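Local coordinates for 5'-methylthioadenosine nucleosidase / s-adenosylhomocysteine nucleosidase (Brucella melitensis bv. 1, PDB 4PR3), which is a nucleosidase of the phosphorylase superfamily, with an alpha/beta fold that binds adenine in a pocket, at residues I85-A90 with E212-A217; D167-A172 with G186-S191; A29-L34 with R223-G228. One frame throughout, in Å; residues are numbered along the deposited sequence.

From the N terminus, the turn after strand 26-28 and the start of strand 31-37 come first among the contacts, and interaction 3 closes the widest loop by bringing them, in 29-34, against the end of helix 207-226. Inside that loop lies the one closed by interaction 1, where 85-90 of strand 83-91 packs on an earlier part of the same helix, about 17 Å away between contact centres. Interaction 2 is nested deepest, a short link from 167-172 to 186-191 on strand 184-192. None of the three loops cross. Strand 83-91 lies between 31-37 and 184-192 in one sheet, and Arg188 reaches from interaction 2 to Ser89 O of interaction 1; both of these contacts touch the adenine.

Interaction 1: residues I85-A90 with E212-A217. With ADE (adenine), chain C.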
ATOM      1  N   ILE A  85       7.943  15.276   3.547  1.00  8.98           N
ATOM      2  CA  ILE A  85       7.222  15.447   4.801  1.00 10.02           C
ATOM      3  C   ILE A  85       5.784  14.955   4.690  1.00 11.21           C
ATOM      4  O   ILE A  85       4.958  15.561   4.006  1.00 11.24           O
ATOM      5  CB  ILE A  85       7.204  16.919   5.275  1.00 10.48           C
ATOM      6  CG1 ILE A  85       8.625  17.454   5.460  1.00 10.47           C
ATOM      7  CG2 ILE A  85       6.425  17.048   6.572  1.00  9.15           C
ATOM      8  CD1 ILE A  85       9.156  18.213   4.263  1.00 12.84           C
ATOM      9  N   SER A  86       5.493  13.852   5.368  1.00 11.46           N
ATOM     10  CA  SER A  86       4.127  13.367   5.489  1.00  9.73           C
ATOM     11  C   SER A  86       3.472  14.026   6.694  1.00  9.51           C
ATOM     12  O   SER A  86       3.960  13.909   7.817  1.00  9.58           O
ATOM     13  CB  SER A  86       4.115  11.846   5.649  1.00  9.54           C
ATOM     14  OG  SER A  86       2.849  11.381   6.079  1.00  9.71           O
ATOM     15  N   LEU A  87       2.369  14.727   6.468  1.00 10.09           N
ATOM     16  CA  LEU A  87       1.675  15.382   7.569  1.00 12.28           C
ATOM     17  C   LEU A  87       0.160  15.360   7.392  1.00 10.65           C
ATOM     18  O   LEU A  87      -0.343  15.299   6.274  1.00 13.03           O
ATOM     19  CB  LEU A  87       2.183  16.813   7.768  1.00 10.61           C
ATOM     20  CG  LEU A  87       1.660  17.908   6.839  1.00 12.69           C
ATOM     21  CD1 LEU A  87       2.059  19.265   7.383  1.00 15.64           C
ATOM     22  CD2 LEU A  87       2.177  17.729   5.418  1.00 14.19           C
ATOM     23  N   GLY A  88      -0.558  15.415   8.508  1.00  9.43           N
ATOM     24  CA  GLY A  88      -2.005  15.313   8.505  1.00 11.56           C
ATOM     25  C   GLY A  88      -2.508  15.145   9.922  1.00 12.33           C
ATOM     26  O   GLY A  88      -1.847  15.560  10.873  1.00 13.24           O
ATOM     27  N   SER A  89      -3.680  14.543  10.079  1.00 14.38           N
ATOM     28  CA  SER A  89      -4.204  14.320  11.418  1.00 11.34           C
ATOM     29  C   SER A  89      -3.977  12.883  11.871  1.00  9.92           C
ATOM     30  O   SER A  89      -3.519  12.039  11.098  1.00 12.16           O
ATOM     31  CB  SER A  89      -5.697  14.654  11.467  1.00 11.98           C
ATOM     32  OG  SER A  89      -6.429  13.822  10.586  1.00 14.41           O
ATOM     33  N   ALA A  90      -4.315  12.612  13.127  1.00 10.17           N
ATOM     34  CA  ALA A  90      -4.203  11.277  13.696  1.00 10.06           C
ATOM     35  C   ALA A  90      -5.135  11.158  14.894  1.00 10.47           C
ATOM     36  O   ALA A  90      -5.488  12.162  15.506  1.00 12.98           O
ATOM     37  CB  ALA A  90      -2.765  11.008  14.115  1.00 10.08           C
ATOM     38  N   GLU A 212      -3.447  25.184  12.326  1.00 36.87           N
ATOM     39  CA  GLU A 212      -2.602  26.253  12.849  1.00 35.85           C
ATOM     40  C   GLU A 212      -1.388  25.707  13.603  1.00 28.51           C
ATOM     41  O   GLU A 212      -0.279  26.226  13.477  1.00 25.71           O
ATOM     42  CB  GLU A 212      -3.412  27.190  13.747  1.00 39.17           C
ATOM     43  CG  GLU A 212      -2.604  28.338  14.335  1.00 47.98           C
ATOM     44  CD  GLU A 212      -3.441  29.265  15.197  1.00 62.80           C
ATOM     45  OE1 GLU A 212      -4.675  29.310  14.999  1.00 64.82           O
ATOM     46  OE2 GLU A 212      -2.866  29.945  16.073  1.00 60.82           O
ATOM     47  N   LYS A 213      -1.601  24.657  14.388  1.00 29.40           N
ATOM     48  CA  LYS A 213      -0.511  24.045  15.141  1.00 26.48           C
ATOM     49  C   LYS A 213       0.431  23.266  14.228  1.00 21.68           C
ATOM     50  O   LYS A 213       1.627  23.175  14.489  1.00 21.99           O
ATOM     51  CB  LYS A 213      -1.061  23.143  16.247  1.00 24.14           C
ATOM     52  CG  LYS A 213      -1.710  23.905  17.392  1.00 23.78           C
ATOM     53  CD  LYS A 213      -2.315  22.959  18.413  1.00 27.45           C
ATOM     54  CE  LYS A 213      -2.884  23.711  19.607  1.00 30.93           C
ATOM     55  NZ  LYS A 213      -1.822  24.361  20.426  1.00 34.15           N
ATOM     56  N   LEU A 214      -0.119  22.712  13.153  1.00 23.43           N
ATOM     57  CA  LEU A 214       0.674  21.993  12.164  1.00 19.93           C
ATOM     58  C   LEU A 214       1.563  22.962  11.388  1.00 20.27           C
ATOM     59  O   LEU A 214       2.690  22.631  11.017  1.00 16.49           O
ATOM     60  CB  LEU A 214      -0.245  21.238  11.204  1.00 19.31           C
ATOM     61  CG  LEU A 214       0.031  19.758  10.944  1.00 18.75           C
ATOM     62  CD1 LEU A 214       0.362  19.038  12.230  1.00 14.30           C
ATOM     63  CD2 LEU A 214      -1.180  19.119  10.280  1.00 18.27           C
ATOM     64  N   ALA A 215       1.047  24.162  11.141  1.00 19.69           N
ATOM     65  CA  ALA A 215       1.808  25.183  10.437  1.00 19.44           C
ATOM     66  C   ALA A 215       2.963  25.668  11.311  1.00 18.14           C
ATOM     67  O   ALA A 215       4.054  25.955  10.818  1.00 15.65           O
ATOM     68  CB  ALA A 215       0.905  26.338  10.036  1.00 18.15           C
ATOM     69  N   GLY A 216       2.716  25.752  12.613  1.00 16.32           N
ATOM     70  CA  GLY A 216       3.753  26.124  13.555  1.00 15.18           C
ATOM     71  C   GLY A 216       4.876  25.107  13.560  1.00 15.10           C
ATOM     72  O   GLY A 216       6.050  25.466  13.609  1.00 14.04           O
ATOM     73  N   ALA A 217       4.512  23.830  13.499  1.00 14.88           N
ATOM     74  CA  ALA A 217       5.498  22.756  13.459  1.00 13.83           C
ATOM     75  C   ALA A 217       6.302  22.791  12.165  1.00 11.22           C
ATOM     76  O   ALA A 217       7.512  22.576  12.175  1.00 12.99           O
ATOM     77  CB  ALA A 217       4.820  21.407  13.626  1.00 13.30           C
TER
HETATM   78  N9  ADE C 501      -6.650   9.895  11.294  1.00  8.73           N
HETATM   79  C8  ADE C 501      -7.300  10.726  12.163  1.00  9.47           C
HETATM   80  N7  ADE C 501      -7.971  10.095  13.095  1.00 10.13           N
HETATM   81  C5  ADE C 501      -7.747   8.756  12.819  1.00  8.71           C
HETATM   82  C6  ADE C 501      -8.185   7.571  13.442  1.00  9.33           C
HETATM   83  N6  ADE C 501      -8.976   7.553  14.520  1.00 11.19           N
HETATM   84  N1  ADE C 501      -7.781   6.399  12.912  1.00  8.96           N
HETATM   85  C2  ADE C 501      -6.991   6.416  11.832  1.00  8.49           C
HETATM   86  N3  ADE C 501      -6.517   7.464  11.159  1.00  8.22           N
HETATM   87  C4  ADE C 501      -6.937   8.615  11.710  1.00  8.75           C
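Leu214 meets strand 83-91 with CD2 and with CG, the carbon where its chain forks. Its CD2 rests 3.7 Å from Gly88 O, while its CG lies 4.1 Å from Leu87 CD1, the two leucine side chains crossing obliquely. Leu87 sends its CG between the backbone N and the carbonyl carbon (chi1 80°), an uncommon choice for leucine, and CD1 is the branch that touches. Both leucines suit a buried face between sheet and helix, where branched apolar chains pack without needing polar partners. Gly88 has no side chain, and the methyl comes directly against its backbone; its CA is 8.1 Å from that of Leu214.

Around this pair, Leu87 also touches Leu187 and Met37 on the two flanking strands, and Leu214 touches Val100. Backbone bonds from Gly88 to Leu187 and Gly189 hold the strand in the sheet.

Farther along, the strand reaches the adenine with small residues, Ser89 and Ala90. Ser89 OG lies 3.6 Å from adenine C8, and Ala90 CA approaches the same C8 to 3.5 Å, a place where a small side chain lets the base come close to the backbone. Glu42 accepts from Ser89 N, and Arg188 donates to Ser89 O, fixing this end. The arrangement is that of a phosphorylase-superfamily alpha/beta fold: a helix packed on a central sheet, with the ligand pocket at the end of a strand.

Interaction 2: residues D167-A172 with G186-S191; sequences DMETYA and GLRGIS. With ADE (adenine), chain C.
Asp167 faces Arg188 across this buried contact. Its OD2 lies over one face of the guanidinium, 3.5 Å from Arg188 NH2, with the carboxylate and guanidinium planes 62° apart. No N-H points at the oxygen, making this a salt bridge of charges alone. OD2 instead accepts three bonds from its own segment: Thr170 N approaches almost straight on the syn lone pair at 2.8 Å, while Glu169 N and Thr170 OG1 come in from opposite sides of the carboxylate plane. A short side chain with one carboxylate lets OD2 close the turn onto the following backbone N-H groups while OD1 bonds Thr148.

Met168, a selenomethionine, leads away from the strand and lays CG 3.5 Å from adenine N3.

Glu169, at the N-cap position of helix 170-180, reaches Arg188 through water: its OE1 accepts from water 1 at 2.7 Å, and that water accepts from Arg188 NH2 at 2.8 Å. Water 2 makes a longer bridge from OE1 to NH1. The other oxygen of Glu169, OE2, accepts from Gly59 N.

Thr170 has OG1 beside its backbone N (chi1 -55°), a position from which it donates to Asp167 OD2 and receives water 3, which also accepts from Arg188 NE. All three waters lie at the guanidinium edge. With a long chain and a flat guanidinium carrying five N-H groups, Arg188 can serve these bridges while also donating to Ser89 O and Ser86 OG.

An Asx turn leading into a helix, beside a buried arginine, thus borders the adenine pocket.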
ATOM      1  N   ASP A 167      -2.657   6.489  12.271  1.00  7.64           N
ATOM      2  CA  ASP A 167      -3.012   7.130  11.009  1.00  8.14           C
ATOM      3  C   ASP A 167      -3.205   6.091   9.908  1.00 10.81           C
ATOM      4  O   ASP A 167      -3.043   4.892  10.132  1.00 11.30           O
ATOM      5  CB  ASP A 167      -1.957   8.156  10.590  1.00  8.09           C
ATOM      6  CG  ASP A 167      -0.813   7.535   9.806  1.00  9.96           C
ATOM      7  OD1 ASP A 167      -0.342   6.442  10.197  1.00  7.61           O
ATOM      8  OD2 ASP A 167      -0.389   8.142   8.794  1.00  8.17           O
HETATM    9  N   MSE A 168      -3.611   6.551   8.731  1.00 10.47           N
HETATM   10  CA  MSE A 168      -3.813   5.662   7.590  1.00 10.74           C
HETATM   11  C   MSE A 168      -2.765   5.662   6.473  1.00 11.20           C
HETATM   12  O   MSE A 168      -2.922   4.953   5.482  1.00 12.55           O
HETATM   13  CB  MSE A 168      -5.218   5.858   7.047  1.00 11.30           C
HETATM   14  CG  MSE A 168      -6.244   5.655   8.138  1.00 10.66           C
HETATM   15 SE   MSE A 168      -8.006   6.201   7.613  1.00 29.40          SE
HETATM   16  CE  MSE A 168      -8.208   5.021   6.070  1.00  9.92           C
ATOM     17  N   GLU A 169      -1.710   6.456   6.626  1.00 11.23           N
ATOM     18  CA  GLU A 169      -0.820   6.781   5.505  1.00 10.62           C
ATOM     19  C   GLU A 169       0.668   6.521   5.733  1.00 10.28           C
ATOM     20  O   GLU A 169       1.310   5.831   4.948  1.00 12.36           O
ATOM     21  CB  GLU A 169      -1.035   8.216   5.014  1.00 13.58           C
ATOM     22  CG  GLU A 169      -2.276   8.395   4.154  1.00 12.88           C
ATOM     23  CD  GLU A 169      -3.533   8.597   4.978  1.00 15.61           C
ATOM     24  OE1 GLU A 169      -3.469   9.333   5.991  1.00 15.26           O
ATOM     25  OE2 GLU A 169      -4.580   8.018   4.614  1.00 14.42           O
ATOM     26  N   THR A 170       1.209   7.135   6.780  1.00 12.24           N
ATOM     27  CA  THR A 170       2.648   7.325   6.961  1.00 10.04           C
ATOM     28  C   THR A 170       3.555   6.128   6.661  1.00  8.73           C
ATOM     29  O   THR A 170       4.552   6.287   5.961  1.00 10.03           O
ATOM     30  CB  THR A 170       2.941   7.830   8.385  1.00  8.18           C
ATOM     31  OG1 THR A 170       2.186   9.022   8.625  1.00  8.54           O
ATOM     32  CG2 THR A 170       4.422   8.125   8.568  1.00  9.82           C
ATOM     33  N   TYR A 171       3.224   4.942   7.165  1.00  8.47           N
ATOM     34  CA  TYR A 171       4.067   3.773   6.902  1.00  7.67           C
ATOM     35  C   TYR A 171       4.176   3.479   5.405  1.00  8.69           C
ATOM     36  O   TYR A 171       5.217   3.038   4.923  1.00  8.44           O
ATOM     37  CB  TYR A 171       3.569   2.531   7.649  1.00  6.67           C
ATOM     38  CG  TYR A 171       4.374   1.288   7.340  1.00  8.15           C
ATOM     39  CD1 TYR A 171       5.496   0.959   8.093  1.00  7.11           C
ATOM     40  CD2 TYR A 171       4.016   0.447   6.292  1.00  6.47           C
ATOM     41  CE1 TYR A 171       6.239  -0.170   7.806  1.00  7.03           C
ATOM     42  CE2 TYR A 171       4.751  -0.678   6.000  1.00  6.57           C
ATOM     43  CZ  TYR A 171       5.860  -0.984   6.757  1.00  6.54           C
ATOM     44  OH  TYR A 171       6.589  -2.111   6.459  1.00  7.38           O
ATOM     45  N   ALA A 172       3.093   3.714   4.676  1.00  8.02           N
ATOM     46  CA  ALA A 172       3.105   3.523   3.234  1.00  9.26           C
ATOM     47  C   ALA A 172       4.013   4.554   2.565  1.00 11.09           C
ATOM     48  O   ALA A 172       4.671   4.259   1.566  1.00  9.29           O
ATOM     49  CB  ALA A 172       1.698   3.605   2.679  1.00  8.27           C
ATOM     50  N   GLY A 186       7.601  12.768   9.594  1.00  8.52           N
ATOM     51  CA  GLY A 186       6.179  12.900   9.875  1.00  6.83           C
ATOM     52  C   GLY A 186       5.776  13.992  10.852  1.00  6.72           C
ATOM     53  O   GLY A 186       6.527  14.332  11.765  1.00  6.80           O
ATOM     54  N   LEU A 187       4.562  14.511  10.676  1.00  8.65           N
ATOM     55  CA  LEU A 187       3.945  15.441  11.620  1.00  7.24           C
ATOM     56  C   LEU A 187       2.457  15.127  11.734  1.00  8.55           C
ATOM     57  O   LEU A 187       1.765  15.042  10.724  1.00  9.53           O
ATOM     58  CB  LEU A 187       4.130  16.893  11.168  1.00  7.07           C
ATOM     59  CG  LEU A 187       5.534  17.502  11.184  1.00  8.70           C
ATOM     60  CD1 LEU A 187       5.505  18.914  10.612  1.00  8.17           C
ATOM     61  CD2 LEU A 187       6.119  17.506  12.592  1.00  7.69           C
ATOM     62  N   ARG A 188       1.963  14.965  12.956  1.00  9.29           N
ATOM     63  CA  ARG A 188       0.564  14.596  13.167  1.00  9.75           C
ATOM     64  C   ARG A 188      -0.102  15.397  14.281  1.00 13.92           C
ATOM     65  O   ARG A 188       0.386  15.422  15.412  1.00 15.25           O
ATOM     66  CB  ARG A 188       0.459  13.106  13.492  1.00  8.79           C
ATOM     67  CG  ARG A 188       0.807  12.194  12.338  1.00  9.26           C
ATOM     68  CD  ARG A 188      -0.258  12.260  11.266  1.00  8.67           C
ATOM     69  NE  ARG A 188       0.262  11.866   9.964  1.00  9.37           N
ATOM     70  CZ  ARG A 188      -0.479  11.775   8.868  1.00 10.20           C
ATOM     71  NH1 ARG A 188      -1.776  12.040   8.924  1.00 11.98           N
ATOM     72  NH2 ARG A 188       0.076  11.415   7.719  1.00  9.06           N
ATOM     73  N   GLY A 189      -1.208  16.064  13.957  1.00 14.36           N
ATOM     74  CA  GLY A 189      -2.052  16.661  14.978  1.00 14.70           C
ATOM     75  C   GLY A 189      -3.129  15.684  15.413  1.00 15.07           C
ATOM     76  O   GLY A 189      -3.621  14.905  14.601  1.00 12.01           O
ATOM     77  N   ILE A 190      -3.538  15.746  16.676  1.00 18.74           N
ATOM     78  CA  ILE A 190      -4.520  14.792  17.182  1.00 16.56           C
ATOM     79  C   ILE A 190      -5.929  15.348  17.040  1.00 18.16           C
ATOM     80  O   ILE A 190      -6.309  16.296  17.725  1.00 17.02           O
ATOM     81  CB  ILE A 190      -4.237  14.406  18.647  1.00 20.30           C
ATOM     82  CG1 ILE A 190      -3.003  13.515  18.713  1.00 17.02           C
ATOM     83  CG2 ILE A 190      -5.406  13.641  19.238  1.00 16.83           C
ATOM     84  CD1 ILE A 190      -3.178  12.238  17.929  1.00 17.86           C
ATOM     85  N   SER A 191      -6.688  14.752  16.127  1.00 19.47           N
ATOM     86  CA  SER A 191      -8.021  15.231  15.785  1.00 19.53           C
ATOM     87  C   SER A 191      -9.156  14.532  16.534  1.00 21.78           C
ATOM     88  O   SER A 191     -10.300  14.987  16.482  1.00 29.21           O
ATOM     89  CB  SER A 191      -8.247  15.108  14.275  1.00 18.23           C
ATOM     90  OG  SER A 191      -8.035  13.777  13.836  1.00 14.91           O
TER
HETATM   91  N9  ADE C 501      -6.650   9.895  11.294  1.00  8.73           N
HETATM   92  C8  ADE C 501      -7.300  10.726  12.163  1.00  9.47           C
HETATM   93  N7  ADE C 501      -7.971  10.095  13.095  1.00 10.13           N
HETATM   94  C5  ADE C 501      -7.747   8.756  12.819  1.00  8.71           C
HETATM   95  C6  ADE C 501      -8.185   7.571  13.442  1.00  9.33           C
HETATM   96  N6  ADE C 501      -8.976   7.553  14.520  1.00 11.19           N
HETATM   97  N1  ADE C 501      -7.781   6.399  12.912  1.00  8.96           N
HETATM   98  C2  ADE C 501      -6.991   6.416  11.832  1.00  8.49           C
HETATM   99  N3  ADE C 501      -6.517   7.464  11.159  1.00  8.22           N
HETATM  100  C4  ADE C 501      -6.937   8.615  11.710  1.00  8.75           C
HETATM  101  O   HOH W   1      -1.781  11.405   5.558  1.00 13.78           O
HETATM  102  O   HOH W   2      -4.711  11.642   7.550  1.00 19.53           O
HETATM  103  O   HOH W   3       3.184  11.574   9.484  1.00  8.35           O

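Interaction 3: residues A29-L34 with R223-G228; sequences AGKRLL and RAVADG
Ala29 and Ala226 bring the two backbones to 5.2 Å between their CA atoms, close enough that methyl meets main chain: Ala29 CB is 3.7 Å from Ala226 CA and 3.8 Å from Ala226 CB. Segment 29-34 starts as the turn between strands 26-28 and 31-37, where Ala29 and Gly30 both have positive phi, before settling into strand geometry at Lys31. Segment 223-228 is the last turn of helix 207-226 and its exit. Gly228 leaves helical geometry with phi 94° in a Schellman motif, its N bonded to Val225 O at 3.0 Å; a CB there would press on the preceding carbonyl oxygen, which explains the glycine.

The contact therefore places the end of the C-terminal helix of this alpha/beta fold over the start of a strand in the central sheet, beside the hairpin that strand makes with 26-28. Small alanines suit the exposed side of this approach, since they let the chains come near.

Deeper in, Val225 divides its two methyls between alternate strand residues. CG1 lies anti to the backbone N (chi1 167°) and sits 3.9 Å from Lys31 CB; CG2 meets Leu33 CD1 at 4.1 Å. Lys31 gives only the aliphatic start of its chain, then bends at chi2 and carries its amino group away from the helix. Leu33 runs past Val225 in the opposite direction and also packs on Leu83 and Ile85 of the adjoining strand.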
ATOM      1  N   ALA A  29      16.599  26.828   2.003  1.00 18.68           N
ATOM      2  CA  ALA A  29      18.041  26.830   2.239  1.00 17.23           C
ATOM      3  C   ALA A  29      18.793  25.865   1.323  1.00 16.52           C
ATOM      4  O   ALA A  29      19.617  25.075   1.782  1.00 16.48           O
ATOM      5  CB  ALA A  29      18.339  26.522   3.699  1.00 16.39           C
ATOM      6  N   GLY A  30      18.496  25.927   0.030  1.00 17.41           N
ATOM      7  CA  GLY A  30      19.178  25.098  -0.946  1.00 19.13           C
ATOM      8  C   GLY A  30      18.740  23.643  -0.956  1.00 20.76           C
ATOM      9  O   GLY A  30      19.253  22.844  -1.742  1.00 16.27           O
ATOM     10  N   LYS A  31      17.799  23.295  -0.084  1.00 19.94           N
ATOM     11  CA  LYS A  31      17.272  21.935  -0.027  1.00 19.82           C
ATOM     12  C   LYS A  31      15.852  21.889  -0.583  1.00 17.50           C
ATOM     13  O   LYS A  31      15.071  22.822  -0.395  1.00 17.24           O
ATOM     14  CB  LYS A  31      17.287  21.409   1.411  1.00 16.83           C
ATOM     15  CG  LYS A  31      18.655  21.421   2.070  1.00 17.67           C
ATOM     16  CD  LYS A  31      19.655  20.560   1.315  1.00 19.56           C
ATOM     17  CE  LYS A  31      21.024  20.607   1.980  1.00 20.95           C
ATOM     18  NZ  LYS A  31      22.065  19.881   1.197  1.00 24.04           N
ATOM     19  N   ARG A  32      15.517  20.802  -1.267  1.00 15.26           N
ATOM     20  CA  ARG A  32      14.195  20.674  -1.874  1.00 24.41           C
ATOM     21  C   ARG A  32      13.255  19.795  -1.048  1.00 17.80           C
ATOM     22  O   ARG A  32      13.508  18.607  -0.854  1.00 14.79           O
ATOM     23  CB  ARG A  32      14.314  20.151  -3.306  1.00 24.43           C
ATOM     24  CG  ARG A  32      13.668  21.056  -4.344  1.00 27.27           C
ATOM     25  CD  ARG A  32      14.382  20.946  -5.676  1.00 30.77           C
ATOM     26  NE  ARG A  32      15.026  19.646  -5.832  1.00 35.28           N
ATOM     27  CZ  ARG A  32      15.616  19.235  -6.949  1.00 46.37           C
ATOM     28  NH1 ARG A  32      15.636  20.023  -8.017  1.00 48.00           N
ATOM     29  NH2 ARG A  32      16.183  18.035  -6.999  1.00 38.59           N
ATOM     30  N   LEU A  33      12.170  20.397  -0.566  1.00 16.26           N
ATOM     31  CA  LEU A  33      11.220  19.713   0.305  1.00 15.86           C
ATOM     32  C   LEU A  33       9.896  19.432  -0.398  1.00 16.25           C
ATOM     33  O   LEU A  33       9.371  20.279  -1.122  1.00 15.69           O
ATOM     34  CB  LEU A  33      10.949  20.543   1.559  1.00 15.45           C
ATOM     35  CG  LEU A  33      12.148  21.050   2.357  1.00 12.75           C
ATOM     36  CD1 LEU A  33      11.680  21.649   3.671  1.00 14.61           C
ATOM     37  CD2 LEU A  33      13.136  19.932   2.599  1.00 15.56           C
ATOM     38  N   LEU A  34       9.360  18.239  -0.170  1.00 18.28           N
ATOM     39  CA  LEU A  34       8.089  17.835  -0.758  1.00 15.28           C
ATOM     40  C   LEU A  34       7.073  17.469   0.325  1.00 12.05           C
ATOM     41  O   LEU A  34       7.273  16.524   1.084  1.00 10.43           O
ATOM     42  CB  LEU A  34       8.302  16.652  -1.705  1.00 14.46           C
ATOM     43  CG  LEU A  34       7.047  16.061  -2.345  1.00 17.30           C
ATOM     44  CD1 LEU A  34       6.319  17.123  -3.154  1.00 17.91           C
ATOM     45  CD2 LEU A  34       7.403  14.859  -3.211  1.00 13.24           C
ATOM     46  N   ARG A 223      13.085  25.644   9.534  1.00 11.60           N
ATOM     47  CA  ARG A 223      14.193  26.265  10.236  1.00 10.91           C
ATOM     48  C   ARG A 223      15.270  25.232  10.544  1.00 13.80           C
ATOM     49  O   ARG A 223      16.463  25.510  10.418  1.00 15.22           O
ATOM     50  CB  ARG A 223      13.712  26.926  11.523  1.00 13.32           C
ATOM     51  CG  ARG A 223      14.841  27.438  12.395  1.00 19.97           C
ATOM     52  CD  ARG A 223      15.687  28.473  11.663  1.00 24.55           C
ATOM     53  NE  ARG A 223      16.849  28.878  12.454  1.00 29.09           N
ATOM     54  CZ  ARG A 223      16.800  29.747  13.460  1.00 29.77           C
ATOM     55  NH1 ARG A 223      15.643  30.302  13.801  1.00 23.14           N
ATOM     56  NH2 ARG A 223      17.906  30.059  14.127  1.00 23.02           N
ATOM     57  N   ALA A 224      14.845  24.039  10.941  1.00 10.83           N
ATOM     58  CA  ALA A 224      15.782  22.966  11.248  1.00 12.40           C
ATOM     59  C   ALA A 224      16.525  22.509   9.998  1.00 11.88           C
ATOM     60  O   ALA A 224      17.698  22.147  10.062  1.00 12.43           O
ATOM     61  CB  ALA A 224      15.061  21.793  11.906  1.00  9.91           C
ATOM     62  N   VAL A 225      15.835  22.524   8.859  1.00 13.99           N
ATOM     63  CA  VAL A 225      16.455  22.151   7.593  1.00 13.60           C
ATOM     64  C   VAL A 225      17.571  23.136   7.269  1.00 12.27           C
ATOM     65  O   VAL A 225      18.671  22.741   6.880  1.00 12.26           O
ATOM     66  CB  VAL A 225      15.427  22.095   6.441  1.00 13.16           C
ATOM     67  CG1 VAL A 225      16.130  22.010   5.092  1.00 12.21           C
ATOM     68  CG2 VAL A 225      14.488  20.915   6.627  1.00  9.73           C
ATOM     69  N   ALA A 226      17.287  24.419   7.461  1.00 11.03           N
ATOM     70  CA  ALA A 226      18.292  25.459   7.271  1.00 12.48           C
ATOM     71  C   ALA A 226      19.448  25.296   8.257  1.00 15.37           C
ATOM     72  O   ALA A 226      20.573  25.703   7.974  1.00 15.59           O
ATOM     73  CB  ALA A 226      17.662  26.836   7.410  1.00 11.38           C
ATOM     74  N   ASP A 227      19.166  24.675   9.402  1.00 15.83           N
ATOM     75  CA  ASP A 227      20.167  24.469  10.445  1.00 12.34           C
ATOM     76  C   ASP A 227      20.952  23.182  10.227  1.00 15.63           C
ATOM     77  O   ASP A 227      21.781  22.810  11.057  1.00 18.15           O
ATOM     78  CB  ASP A 227      19.518  24.427  11.830  1.00 13.52           C
ATOM     79  CG  ASP A 227      18.961  25.765  12.257  1.00 17.70           C
ATOM     80  OD1 ASP A 227      19.314  26.786  11.636  1.00 21.05           O
ATOM     81  OD2 ASP A 227      18.174  25.793  13.227  1.00 22.78           O
ATOM     82  N   GLY A 228      20.692  22.501   9.116  1.00 14.87           N
ATOM     83  CA  GLY A 228      21.432  21.295   8.795  1.00 15.44           C
ATOM     84  C   GLY A 228      20.804  19.989   9.243  1.00 16.22           C
ATOM     85  O   GLY A 228      21.513  19.010   9.471  1.00 14.00           O
TER